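Local coordinates for protein 373aa long hypothetical citrate synthase (Sulfolobus tokodaii, PDB 1VGP) that is of unproven function but is a probable member of the citrate synthase family, a mostly helical protein that assembles as two subunits, at residues I79-E84 and M92-T97; R133-L138 and P324-A329; P75-K80 and G103-K108; S201-G206 and V337-H342. One frame throughout, in Å; residues are numbered along the deposited sequence.

Interaction 1 (I79-E84 and M92-T97)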
loop_
_atom_site.group_PDB
_atom_site.type_symbol
_atom_site.label_atom_id
_atom_site.label_comp_id
_atom_site.label_asym_id
_atom_site.label_seq_id
_atom_site.Cartn_x
_atom_site.Cartn_y
_atom_site.Cartn_z
ATOM N N ILE A 79 5.502 9.088 -18.785
ATOM C CA ILE A 79 4.829 9.129 -20.090
ATOM C C ILE A 79 5.363 8.034 -21.015
ATOM O O ILE A 79 4.609 7.407 -21.765
ATOM C CB ILE A 79 5.000 10.511 -20.761
ATOM C CG1 ILE A 79 3.951 11.476 -20.198
ATOM C CG2 ILE A 79 4.824 10.399 -22.265
ATOM C CD1 ILE A 79 4.212 12.926 -20.498
ATOM N N LYS A 80 6.670 7.803 -20.941
ATOM C CA LYS A 80 7.321 6.717 -21.665
ATOM C C LYS A 80 6.745 5.380 -21.213
ATOM O O LYS A 80 6.462 4.488 -22.021
ATOM C CB LYS A 80 8.821 6.768 -21.376
ATOM C CG LYS A 80 9.675 5.806 -22.164
ATOM C CD LYS A 80 11.107 6.319 -22.182
ATOM C CE LYS A 80 12.123 5.225 -22.522
ATOM N NZ LYS A 80 11.915 4.622 -23.871
ATOM N N PHE A 81 6.578 5.263 -19.901
ATOM C CA PHE A 81 5.931 4.109 -19.300
ATOM C C PHE A 81 4.567 3.867 -19.931
ATOM O O PHE A 81 4.236 2.740 -20.301
ATOM C CB PHE A 81 5.768 4.333 -17.791
ATOM C CG PHE A 81 4.801 3.385 -17.137
ATOM C CD1 PHE A 81 5.036 2.008 -17.141
ATOM C CD2 PHE A 81 3.655 3.872 -16.507
ATOM C CE1 PHE A 81 4.147 1.131 -16.528
ATOM C CE2 PHE A 81 2.765 3.005 -15.892
ATOM C CZ PHE A 81 3.009 1.627 -15.902
ATOM N N LEU A 82 3.779 4.932 -20.045
ATOM C CA LEU A 82 2.391 4.790 -20.444
ATOM C C LEU A 82 2.286 4.237 -21.863
ATOM O O LEU A 82 1.574 3.253 -22.107
ATOM C CB LEU A 82 1.664 6.130 -20.337
ATOM C CG LEU A 82 1.452 6.633 -18.901
ATOM C CD1 LEU A 82 0.733 7.967 -18.918
ATOM C CD2 LEU A 82 0.646 5.617 -18.110
ATOM N N ARG A 83 3.010 4.848 -22.799
ATOM C CA ARG A 83 2.897 4.424 -24.188
ATOM C C ARG A 83 3.664 3.140 -24.486
ATOM O O ARG A 83 3.392 2.467 -25.479
ATOM C CB ARG A 83 3.345 5.527 -25.153
ATOM C CG ARG A 83 4.355 6.509 -24.621
ATOM C CD ARG A 83 4.973 7.277 -25.784
ATOM N NE ARG A 83 4.737 8.719 -25.731
ATOM C CZ ARG A 83 3.895 9.373 -26.531
ATOM N NH1 ARG A 83 3.087 8.707 -27.351
ATOM N NH2 ARG A 83 3.868 10.700 -26.521
ATOM N N GLU A 84 4.605 2.794 -23.618
ATOM C CA GLU A 84 5.383 1.582 -23.818
ATOM C C GLU A 84 4.706 0.355 -23.217
ATOM O O GLU A 84 4.970 -0.768 -23.636
ATOM C CB GLU A 84 6.781 1.747 -23.224
ATOM C CG GLU A 84 7.803 2.313 -24.199
ATOM C CD GLU A 84 9.218 1.837 -23.914
ATOM O OE1 GLU A 84 9.417 0.599 -23.783
ATOM O OE2 GLU A 84 10.133 2.690 -23.818
ATOM N N MET A 92 -6.237 0.715 -13.079
ATOM C CA MET A 92 -5.819 0.872 -11.683
ATOM C C MET A 92 -4.350 0.537 -11.497
ATOM O O MET A 92 -3.626 1.258 -10.814
ATOM C CB MET A 92 -6.645 -0.017 -10.753
ATOM C CG MET A 92 -8.039 0.507 -10.464
ATOM S SD MET A 92 -8.115 2.239 -9.947
ATOM C CE MET A 92 -8.138 2.047 -8.145
ATOM N N ASP A 93 -3.913 -0.561 -12.104
ATOM C CA ASP A 93 -2.510 -0.952 -12.018
ATOM C C ASP A 93 -1.626 0.066 -12.736
ATOM O O ASP A 93 -0.487 0.320 -12.325
ATOM C CB ASP A 93 -2.306 -2.339 -12.625
ATOM C CG ASP A 93 -3.092 -3.416 -11.902
ATOM O OD1 ASP A 93 -3.506 -3.196 -10.743
ATOM O OD2 ASP A 93 -3.298 -4.490 -12.505
ATOM N N ILE A 94 -2.147 0.661 -13.800
ATOM C CA ILE A 94 -1.417 1.734 -14.452
ATOM C C ILE A 94 -1.249 2.870 -13.455
ATOM O O ILE A 94 -0.144 3.383 -13.254
ATOM C CB ILE A 94 -2.165 2.256 -15.712
ATOM C CG1 ILE A 94 -2.162 1.181 -16.796
ATOM C CG2 ILE A 94 -1.489 3.514 -16.242
ATOM C CD1 ILE A 94 -0.769 0.659 -17.126
ATOM N N LEU A 95 -2.355 3.244 -12.823
ATOM C CA LEU A 95 -2.372 4.366 -11.903
ATOM C C LEU A 95 -1.421 4.119 -10.723
ATOM O O LEU A 95 -0.662 5.006 -10.312
ATOM C CB LEU A 95 -3.801 4.590 -11.403
ATOM C CG LEU A 95 -4.113 5.959 -10.791
ATOM C CD1 LEU A 95 -3.735 7.065 -11.773
ATOM C CD2 LEU A 95 -5.594 6.033 -10.449
ATOM N N ARG A 96 -1.471 2.907 -10.188
ATOM C CA ARG A 96 -0.615 2.500 -9.081
ATOM C C ARG A 96 0.858 2.667 -9.440
ATOM O O ARG A 96 1.633 3.284 -8.702
ATOM C CB ARG A 96 -0.886 1.037 -8.732
ATOM C CG ARG A 96 -0.176 0.536 -7.489
ATOM C CD ARG A 96 -0.393 -0.956 -7.344
ATOM N NE ARG A 96 0.140 -1.668 -8.493
ATOM C CZ ARG A 96 -0.274 -2.863 -8.898
ATOM N NH1 ARG A 96 -1.280 -3.464 -8.283
ATOM N NH2 ARG A 96 0.327 -3.465 -9.917
ATOM N N THR A 97 1.238 2.109 -10.580
ATOM C CA THR A 97 2.616 2.147 -11.020
ATOM C C THR A 97 3.067 3.588 -11.302
ATOM O O THR A 97 4.166 4.012 -10.899
ATOM C CB THR A 97 2.788 1.277 -12.283
ATOM O OG1 THR A 97 2.180 0.001 -12.062
ATOM C CG2 THR A 97 4.258 1.065 -12.601
#
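F81 and L82 on helix 76-84 meet I94 and T97 on helix 91-105. The phenyl ring of F81 carries most of the contact. Its CG stands anti to the backbone N (chi1 165°), which sends the ring across to the other helix, where CZ lies 3.6 Å from T97 CG2; the two side chains cross at about a right angle. The same end of the ring reaches the I94 side chain, F81 CZ to I94 CD1 at 4.1 Å, while I94 O lies at the ring edge, near its plane. Beside this pair L82 brings its CD2 branch to within 3.5 Å of I94 CG2.

No polar bond joins the two segments. T97 OG1 donates to D93 O at 2.7 Å, and T97 N reaches the same oxygen from the opposite face of its plane. With the hydroxyl turned back to its own helix, the methyl CG2 faces F81. T97 OG1 also bonds to S100 OG of the second subunit, and L101 of that subunit packs on F81.

Ionic pairs lie away from the apolar patch: K80 NZ to E84 OE2 at 2.6 Å, and R96 NH1 near D93 OD1, a matter of charge alone because the oxygen sits well out of the guanidinium plane. D93 OD1 has a second partner in K211 NZ.

The short segments run nearly antiparallel, at 157°, with axes 11.2 Å apart at closest approach. Ring, methyl and branched aliphatic groups fill that interval, so the two helices of this hairpin are joined here by dispersion and burial rather than by directional bonds.

Interaction 2 (R133-L138 and P324-A329)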
loop_
_atom_site.group_PDB
_atom_site.type_symbol
_atom_site.label_atom_id
_atom_site.label_comp_id
_atom_site.label_asym_id
_atom_site.label_seq_id
_atom_site.Cartn_x
_atom_site.Cartn_y
_atom_site.Cartn_z
ATOM N N ARG A 133 -6.323 7.275 -24.062
ATOM C CA ARG A 133 -6.026 7.583 -25.458
ATOM C C ARG A 133 -5.045 6.573 -26.029
ATOM O O ARG A 133 -5.315 5.919 -27.034
ATOM C CB ARG A 133 -5.424 8.983 -25.570
ATOM C CG ARG A 133 -6.198 10.065 -24.836
ATOM C CD ARG A 133 -7.196 10.739 -25.756
ATOM N NE ARG A 133 -6.578 11.149 -27.009
ATOM C CZ ARG A 133 -7.214 11.795 -27.979
ATOM N NH1 ARG A 133 -8.471 12.186 -27.809
ATOM N NH2 ARG A 133 -6.595 12.041 -29.125
ATOM N N LEU A 134 -3.893 6.460 -25.377
ATOM C CA LEU A 134 -2.868 5.501 -25.777
ATOM C C LEU A 134 -3.454 4.105 -25.961
ATOM O O LEU A 134 -3.104 3.389 -26.891
ATOM C CB LEU A 134 -1.767 5.460 -24.719
ATOM C CG LEU A 134 -0.517 6.308 -24.952
ATOM C CD1 LEU A 134 -0.821 7.470 -25.878
ATOM C CD2 LEU A 134 -0.002 6.805 -23.608
ATOM N N ARG A 135 -4.345 3.722 -25.062
ATOM C CA ARG A 135 -4.940 2.401 -25.115
ATOM C C ARG A 135 -5.785 2.283 -26.378
ATOM O O ARG A 135 -5.787 1.246 -27.036
ATOM C CB ARG A 135 -5.803 2.173 -23.871
ATOM C CG ARG A 135 -6.562 0.875 -23.864
ATOM C CD ARG A 135 -7.801 1.013 -23.014
ATOM N NE ARG A 135 -7.752 0.103 -21.879
ATOM C CZ ARG A 135 -8.821 -0.364 -21.242
ATOM N NH1 ARG A 135 -8.672 -1.302 -20.314
ATOM N NH2 ARG A 135 -10.033 0.106 -21.526
ATOM N N LYS A 136 -6.497 3.356 -26.715
ATOM C CA LYS A 136 -7.343 3.375 -27.903
ATOM C C LYS A 136 -6.546 3.719 -29.158
ATOM O O LYS A 136 -7.125 3.978 -30.208
ATOM C CB LYS A 136 -8.483 4.386 -27.738
ATOM C CG LYS A 136 -9.775 3.788 -27.205
ATOM C CD LYS A 136 -10.954 4.743 -27.371
ATOM C CE LYS A 136 -11.053 5.730 -26.218
ATOM N NZ LYS A 136 -12.064 6.794 -26.480
ATOM N N GLY A 137 -5.221 3.727 -29.051
ATOM C CA GLY A 137 -4.388 3.938 -30.221
ATOM C C GLY A 137 -4.286 5.388 -30.663
ATOM O O GLY A 137 -3.732 5.687 -31.719
ATOM N N LEU A 138 -4.827 6.296 -29.860
ATOM C CA LEU A 138 -4.710 7.726 -30.129
ATOM C C LEU A 138 -3.430 8.234 -29.484
ATOM O O LEU A 138 -2.619 7.439 -29.007
ATOM C CB LEU A 138 -5.918 8.465 -29.554
ATOM C CG LEU A 138 -7.256 7.776 -29.814
ATOM C CD1 LEU A 138 -8.383 8.566 -29.168
ATOM C CD2 LEU A 138 -7.474 7.651 -31.309
ATOM N N PRO A 324 -15.803 1.350 -19.027
ATOM C CA PRO A 324 -16.112 0.821 -17.696
ATOM C C PRO A 324 -14.941 0.452 -16.803
ATOM O O PRO A 324 -15.063 0.523 -15.583
ATOM C CB PRO A 324 -17.020 -0.380 -17.975
ATOM C CG PRO A 324 -16.984 -0.569 -19.470
ATOM C CD PRO A 324 -16.671 0.758 -20.053
ATOM N N ASP A 325 -13.808 0.057 -17.365
ATOM C CA ASP A 325 -12.713 -0.343 -16.483
ATOM C C ASP A 325 -11.842 0.841 -16.102
ATOM O O ASP A 325 -10.846 0.704 -15.389
ATOM C CB ASP A 325 -11.872 -1.465 -17.111
ATOM C CG ASP A 325 -11.391 -1.130 -18.495
ATOM O OD1 ASP A 325 -10.988 -2.070 -19.215
ATOM O OD2 ASP A 325 -11.417 0.069 -18.861
ATOM N N PHE A 326 -12.244 2.019 -16.562
ATOM C CA PHE A 326 -11.621 3.266 -16.132
ATOM C C PHE A 326 -12.391 3.911 -14.989
ATOM O O PHE A 326 -11.904 4.846 -14.361
ATOM C CB PHE A 326 -11.546 4.235 -17.308
ATOM C CG PHE A 326 -10.292 4.106 -18.111
ATOM C CD1 PHE A 326 -9.184 4.886 -17.814
ATOM C CD2 PHE A 326 -10.209 3.193 -19.161
ATOM C CE1 PHE A 326 -8.009 4.762 -18.550
ATOM C CE2 PHE A 326 -9.037 3.063 -19.903
ATOM C CZ PHE A 326 -7.933 3.849 -19.597
ATOM N N PHE A 327 -13.595 3.415 -14.728
ATOM C CA PHE A 327 -14.464 4.031 -13.727
ATOM C C PHE A 327 -13.785 4.136 -12.353
ATOM O O PHE A 327 -13.747 5.212 -11.756
ATOM C CB PHE A 327 -15.783 3.248 -13.603
ATOM C CG PHE A 327 -16.658 3.309 -14.835
ATOM C CD1 PHE A 327 -17.831 2.565 -14.903
ATOM C CD2 PHE A 327 -16.313 4.107 -15.927
ATOM C CE1 PHE A 327 -18.644 2.616 -16.033
ATOM C CE2 PHE A 327 -17.127 4.160 -17.062
ATOM C CZ PHE A 327 -18.292 3.412 -17.112
ATOM N N PRO A 328 -13.233 3.018 -11.841
ATOM C CA PRO A 328 -12.527 3.070 -10.552
ATOM C C PRO A 328 -11.402 4.095 -10.507
ATOM O O PRO A 328 -11.195 4.762 -9.488
ATOM C CB PRO A 328 -12.002 1.642 -10.363
ATOM C CG PRO A 328 -12.075 1.018 -11.716
ATOM C CD PRO A 328 -13.266 1.645 -12.375
ATOM N N ALA A 329 -10.670 4.218 -11.612
ATOM C CA ALA A 329 -9.552 5.160 -11.687
ATOM C C ALA A 329 -9.991 6.634 -11.674
ATOM O O ALA A 329 -9.289 7.479 -11.117
ATOM C CB ALA A 329 -8.723 4.864 -12.929
#
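R135 reaches D325 and F326 with the outer part of its side chain, from CD to the guanidinium, and it has the largest area buried in the contact. CG leaves anti to the backbone N (chi1 175°) and the chain bends at chi3, which brings the guanidinium to the D325 carboxylate. The main bond runs from R135 NH1 to D325 OD1, 2.7 Å long and nearly straight at 169°. OD1 lies in the guanidinium plane, yet the nitrogen approaches it from above the carboxylate plane; the two flat groups are turned 64° apart. R135 NH2 adds only weak bonds, one of them to D325 OD2 at 3.0 Å.

R135 is the last helical residue of helix 113-135, which a Schellman motif closes: G137, with positive phi, is the C-prime residue, L138 N bonds to R133 O and G137 N to L134 O. The salt bridge ties the C-terminal end of this helix to the segment 324-329.

F326 presents its ring edge to the arginine. F326 CE2 sits over one face of the guanidinium, 3.5 Å from R135 NH2, and the two planes stand almost perpendicular. The ring also packs on V128 and A132 of helix 113-135, and P91 touches R135, D325 and F326 alike.

Interaction 3 (P75-K80 and G103-K108)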
loop_
_atom_site.group_PDB
_atom_site.type_symbol
_atom_site.label_atom_id
_atom_site.label_comp_id
_atom_site.label_asym_id
_atom_site.label_seq_id
_atom_site.Cartn_x
_atom_site.Cartn_y
_atom_site.Cartn_z
ATOM N N PRO A 75 6.240 13.699 -15.927
ATOM C CA PRO A 75 7.606 13.630 -16.465
ATOM C C PRO A 75 7.732 12.600 -17.579
ATOM O O PRO A 75 6.897 11.701 -17.707
ATOM C CB PRO A 75 8.456 13.267 -15.249
ATOM C CG PRO A 75 7.518 12.608 -14.320
ATOM C CD PRO A 75 6.193 13.293 -14.510
ATOM N N ASP A 76 8.778 12.732 -18.385
ATOM C CA ASP A 76 8.898 11.939 -19.605
ATOM C C ASP A 76 8.974 10.444 -19.322
ATOM O O ASP A 76 8.457 9.628 -20.096
ATOM C CB ASP A 76 10.132 12.365 -20.394
ATOM C CG ASP A 76 10.250 13.863 -20.511
ATOM O OD1 ASP A 76 10.641 14.495 -19.504
ATOM O OD2 ASP A 76 9.944 14.404 -21.598
ATOM N N PHE A 77 9.632 10.090 -18.222
ATOM C CA PHE A 77 9.817 8.695 -17.887
ATOM C C PHE A 77 8.465 8.010 -17.742
ATOM O O PHE A 77 8.230 6.964 -18.345
ATOM C CB PHE A 77 10.630 8.551 -16.593
ATOM C CG PHE A 77 11.161 7.161 -16.360
ATOM C CD1 PHE A 77 11.809 6.470 -17.382
ATOM C CD2 PHE A 77 11.005 6.541 -15.128
ATOM C CE1 PHE A 77 12.293 5.174 -17.177
ATOM C CE2 PHE A 77 11.484 5.249 -14.913
ATOM C CZ PHE A 77 12.130 4.561 -15.941
ATOM N N ILE A 78 7.562 8.604 -16.966
ATOM C CA ILE A 78 6.269 7.964 -16.748
ATOM C C ILE A 78 5.384 8.018 -18.005
ATOM O O ILE A 78 4.626 7.081 -18.285
ATOM C CB ILE A 78 5.506 8.561 -15.490
ATOM C CG1 ILE A 78 4.635 9.737 -15.909
ATOM C CG2 ILE A 78 6.493 8.998 -14.402
ATOM C CD1 ILE A 78 3.154 9.400 -15.918
ATOM N N ILE A 79 5.502 9.088 -18.785
ATOM C CA ILE A 79 4.829 9.129 -20.090
ATOM C C ILE A 79 5.363 8.034 -21.015
ATOM O O ILE A 79 4.609 7.407 -21.765
ATOM C CB ILE A 79 5.000 10.511 -20.761
ATOM C CG1 ILE A 79 3.951 11.476 -20.198
ATOM C CG2 ILE A 79 4.824 10.399 -22.265
ATOM C CD1 ILE A 79 4.212 12.926 -20.498
ATOM N N LYS A 80 6.670 7.803 -20.941
ATOM C CA LYS A 80 7.321 6.717 -21.665
ATOM C C LYS A 80 6.745 5.380 -21.213
ATOM O O LYS A 80 6.462 4.488 -22.021
ATOM C CB LYS A 80 8.821 6.768 -21.376
ATOM C CG LYS A 80 9.675 5.806 -22.164
ATOM C CD LYS A 80 11.107 6.319 -22.182
ATOM C CE LYS A 80 12.123 5.225 -22.522
ATOM N NZ LYS A 80 11.915 4.622 -23.871
ATOM N N GLY A 103 6.861 9.104 -7.530
ATOM C CA GLY A 103 7.659 9.190 -6.319
ATOM C C GLY A 103 9.151 9.200 -6.595
ATOM O O GLY A 103 9.893 10.022 -6.057
ATOM N N ILE A 104 9.594 8.283 -7.445
ATOM C CA ILE A 104 10.990 8.233 -7.855
ATOM C C ILE A 104 11.457 9.532 -8.508
ATOM O O ILE A 104 12.543 10.032 -8.203
ATOM C CB ILE A 104 11.237 7.070 -8.825
ATOM C CG1 ILE A 104 11.007 5.741 -8.093
ATOM C CG2 ILE A 104 12.651 7.154 -9.372
ATOM C CD1 ILE A 104 11.161 4.509 -8.954
ATOM N N GLU A 105 10.640 10.084 -9.397
ATOM C CA GLU A 105 11.036 11.282 -10.131
ATOM C C GLU A 105 11.006 12.542 -9.277
ATOM O O GLU A 105 11.540 13.575 -9.676
ATOM C CB GLU A 105 10.146 11.464 -11.361
ATOM C CG GLU A 105 10.401 10.430 -12.446
ATOM C CD GLU A 105 11.868 10.352 -12.841
ATOM O OE1 GLU A 105 12.357 9.238 -13.130
ATOM O OE2 GLU A 105 12.536 11.410 -12.860
ATOM N N ASP A 106 10.390 12.457 -8.102
ATOM C CA ASP A 106 10.341 13.582 -7.167
ATOM C C ASP A 106 11.550 13.583 -6.226
ATOM O O ASP A 106 11.812 12.605 -5.523
ATOM C CB ASP A 106 9.039 13.520 -6.360
ATOM C CG ASP A 106 8.854 14.717 -5.441
ATOM O OD1 ASP A 106 7.703 15.160 -5.254
ATOM O OD2 ASP A 106 9.854 15.212 -4.889
ATOM N N SER A 107 12.279 14.694 -6.213
ATOM C CA SER A 107 13.496 14.809 -5.414
ATOM C C SER A 107 13.443 15.973 -4.422
ATOM O O SER A 107 14.388 16.185 -3.663
ATOM C CB SER A 107 14.713 14.981 -6.333
ATOM O OG SER A 107 14.627 16.182 -7.086
ATOM N N LYS A 108 12.344 16.726 -4.436
ATOM C CA LYS A 108 12.132 17.779 -3.448
ATOM C C LYS A 108 11.693 17.148 -2.137
ATOM O O LYS A 108 10.607 16.571 -2.058
ATOM C CB LYS A 108 11.063 18.760 -3.931
ATOM C CG LYS A 108 11.139 19.114 -5.404
ATOM C CD LYS A 108 10.076 20.142 -5.777
ATOM C CE LYS A 108 9.486 19.867 -7.163
ATOM N NZ LYS A 108 8.366 20.790 -7.532
#
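E105, near the C-terminal end of helix 91-105, reaches back to P75 and F77 at the start of helix 76-84; the two helices form an antiparallel helical hairpin, and this contact lies at its end remote from the connecting turn. P75 occupies the N-cap position of helix 76-84.

The glutamate can be followed outward. E105 CB lies 4.1 Å from P75 CG, so the aliphatic root rests on the proline ring. CG meets the same atom at an equal distance, and the two side chains cross at a slant. At chi2 (-53°) the chain folds, turning the carboxylate from the proline to F77. The tip meets the phenylalanine through OE1, whose approach to the ring is oblique, with ring and carboxylate planes 63° apart. OE2 has a long, weak ion pair with R86 NH2 of the second subunit.

Within the chain, F77 packs on L101 and P75 on L102, both of helix 91-105. F77 also packs on F81 of the second subunit, which places this surface contact at the subunit interface. E105 OE1 is 3.6 Å from F77 CD2. The same E105 OE1 is 3.9 Å from F77 CB, beside the root of the ring rather than its far end.

Interaction 4 (S201-G206 and V337-H342)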
loop_
_atom_site.group_PDB
_atom_site.type_symbol
_atom_site.label_atom_id
_atom_site.label_comp_id
_atom_site.label_asym_id
_atom_site.label_seq_id
_atom_site.Cartn_x
_atom_site.Cartn_y
_atom_site.Cartn_z
ATOM N N SER A 201 4.109 6.750 -1.560
ATOM C CA SER A 201 3.935 5.428 -0.996
ATOM C C SER A 201 2.503 5.269 -0.475
ATOM O O SER A 201 1.817 4.295 -0.786
ATOM C CB SER A 201 4.943 5.217 0.137
ATOM O OG SER A 201 6.267 5.103 -0.354
ATOM N N SER A 202 2.059 6.238 0.316
ATOM C CA SER A 202 0.764 6.167 0.966
ATOM C C SER A 202 -0.352 6.051 -0.058
ATOM O O SER A 202 -1.278 5.246 0.094
ATOM C CB SER A 202 0.536 7.416 1.809
ATOM O OG SER A 202 1.522 7.529 2.823
ATOM N N ILE A 203 -0.258 6.875 -1.101
ATOM C CA ILE A 203 -1.246 6.909 -2.171
ATOM C C ILE A 203 -1.242 5.635 -3.011
ATOM O O ILE A 203 -2.297 5.196 -3.481
ATOM C CB ILE A 203 -1.005 8.122 -3.093
ATOM C CG1 ILE A 203 -1.039 9.417 -2.265
ATOM C CG2 ILE A 203 -2.050 8.154 -4.202
ATOM C CD1 ILE A 203 -2.237 9.532 -1.340
ATOM N N VAL A 204 -0.062 5.047 -3.202
ATOM C CA VAL A 204 0.045 3.742 -3.855
ATOM C C VAL A 204 -0.736 2.688 -3.068
ATOM O O VAL A 204 -1.415 1.836 -3.652
ATOM C CB VAL A 204 1.532 3.282 -3.975
ATOM C CG1 VAL A 204 1.596 1.821 -4.399
ATOM C CG2 VAL A 204 2.273 4.149 -4.973
ATOM N N ALA A 205 -0.631 2.747 -1.741
ATOM C CA ALA A 205 -1.376 1.834 -0.875
ATOM C C ALA A 205 -2.881 2.098 -0.988
ATOM O O ALA A 205 -3.673 1.161 -1.035
ATOM C CB ALA A 205 -0.925 2.011 0.567
ATOM N N GLY A 206 -3.260 3.373 -1.050
ATOM C CA GLY A 206 -4.655 3.724 -1.242
ATOM C C GLY A 206 -5.257 3.111 -2.495
ATOM O O GLY A 206 -6.294 2.441 -2.439
ATOM N N VAL A 337 -7.825 13.182 -3.174
ATOM C CA VAL A 337 -7.927 14.404 -2.399
ATOM C C VAL A 337 -8.296 14.059 -0.965
ATOM O O VAL A 337 -7.689 14.567 -0.023
ATOM C CB VAL A 337 -8.995 15.355 -2.987
ATOM C CG1 VAL A 337 -9.193 16.564 -2.074
ATOM C CG2 VAL A 337 -8.567 15.805 -4.376
ATOM N N GLY A 338 -9.289 13.188 -0.804
ATOM C CA GLY A 338 -9.631 12.709 0.523
ATOM C C GLY A 338 -8.474 12.024 1.240
ATOM O O GLY A 338 -8.236 12.261 2.418
ATOM N N TRP A 339 -7.756 11.163 0.529
ATOM C CA TRP A 339 -6.627 10.462 1.116
ATOM C C TRP A 339 -5.575 11.444 1.641
ATOM O O TRP A 339 -5.064 11.292 2.753
ATOM C CB TRP A 339 -5.985 9.536 0.080
ATOM C CG TRP A 339 -6.863 8.418 -0.361
ATOM C CD1 TRP A 339 -7.948 7.920 0.300
ATOM C CD2 TRP A 339 -6.734 7.651 -1.568
ATOM N NE1 TRP A 339 -8.507 6.889 -0.424
ATOM C CE2 TRP A 339 -7.786 6.704 -1.569
ATOM C CE3 TRP A 339 -5.835 7.670 -2.638
ATOM C CZ2 TRP A 339 -7.960 5.786 -2.613
ATOM C CZ3 TRP A 339 -6.010 6.754 -3.674
ATOM C CH2 TRP A 339 -7.064 5.826 -3.653
ATOM N N VAL A 340 -5.244 12.443 0.831
ATOM C CA VAL A 340 -4.221 13.408 1.210
ATOM C C VAL A 340 -4.670 14.138 2.464
ATOM O O VAL A 340 -3.891 14.326 3.392
ATOM C CB VAL A 340 -3.977 14.419 0.078
ATOM C CG1 VAL A 340 -3.019 15.510 0.529
ATOM C CG2 VAL A 340 -3.423 13.692 -1.132
ATOM N N ALA A 341 -5.941 14.526 2.485
ATOM C CA ALA A 341 -6.524 15.254 3.611
ATOM C C ALA A 341 -6.385 14.469 4.907
ATOM O O ALA A 341 -5.936 15.003 5.921
ATOM C CB ALA A 341 -8.005 15.553 3.343
ATOM N N HIS A 342 -6.789 13.205 4.872
ATOM C CA HIS A 342 -6.776 12.370 6.067
ATOM C C HIS A 342 -5.365 12.181 6.596
ATOM O O HIS A 342 -5.147 12.241 7.811
ATOM C CB HIS A 342 -7.417 11.009 5.770
ATOM C CG HIS A 342 -8.907 11.033 5.865
ATOM N ND1 HIS A 342 -9.569 11.056 7.072
ATOM C CD2 HIS A 342 -9.859 11.130 4.909
ATOM C CE1 HIS A 342 -10.866 11.173 6.854
ATOM N NE2 HIS A 342 -11.071 11.220 5.551
#
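S202 O is gripped twice, by G206 N at 3.0 Å in the regular helical bond and by S189 OG from helix 184-193; the G206 backbone that gives one of these bonds also meets the indole of W339. G206 has no side chain, and the ring lies directly on its main chain. G206 CA is placed 4.0 Å from the centroid of the six-membered ring of W339 and only 10° off the ring normal, a CH-pi contact over the face. Toward the outer end of the indole, W339 CH2 comes to 3.5 Å from G206 C.

I203 meets the tryptophan at CB and at CE3 of the same six-membered ring. I203 CD1 touches W339 CB at 4.0 Å, and the CG2 branch of I203, anti to the backbone N, lies 4.1 Å from W339 CE3. The same CD1 extends to V340 CG2, one residue further along the helix.

The two segments cross at 130°, with axes 10.5 Å apart at closest approach. This buried crossing joins helix 199-210 to helix 327-346 in the mainly helical subunit. L120 and F124 of helix 113-135 pack on I203, I121 of that helix and L51 of helix 43-52 on V340, and T186 of helix 184-193 on W339.

Interactions 1 and 3 are two levels of one hairpin: both join helix 76-84 to helix 91-105, share I79 and K80, and have centres 11 Å apart. Interaction 2 lies equally far from interaction 1 and touches it, M92 SD packing 3.6 Å from A329 N and L82 CB 3.7 Å from L134 CD2. Separately, R96 CG meets V204 CG1 at 3.8 Å and connects interaction 1 with interaction 4, whose centre is 18 Å away. Interactions 2 and 4 both use helix 327-346 but do not touch, with centres 22 Å apart. Interactions 1, 3 and 4 all reach the second subunit, whereas interaction 2 stays within its own chain.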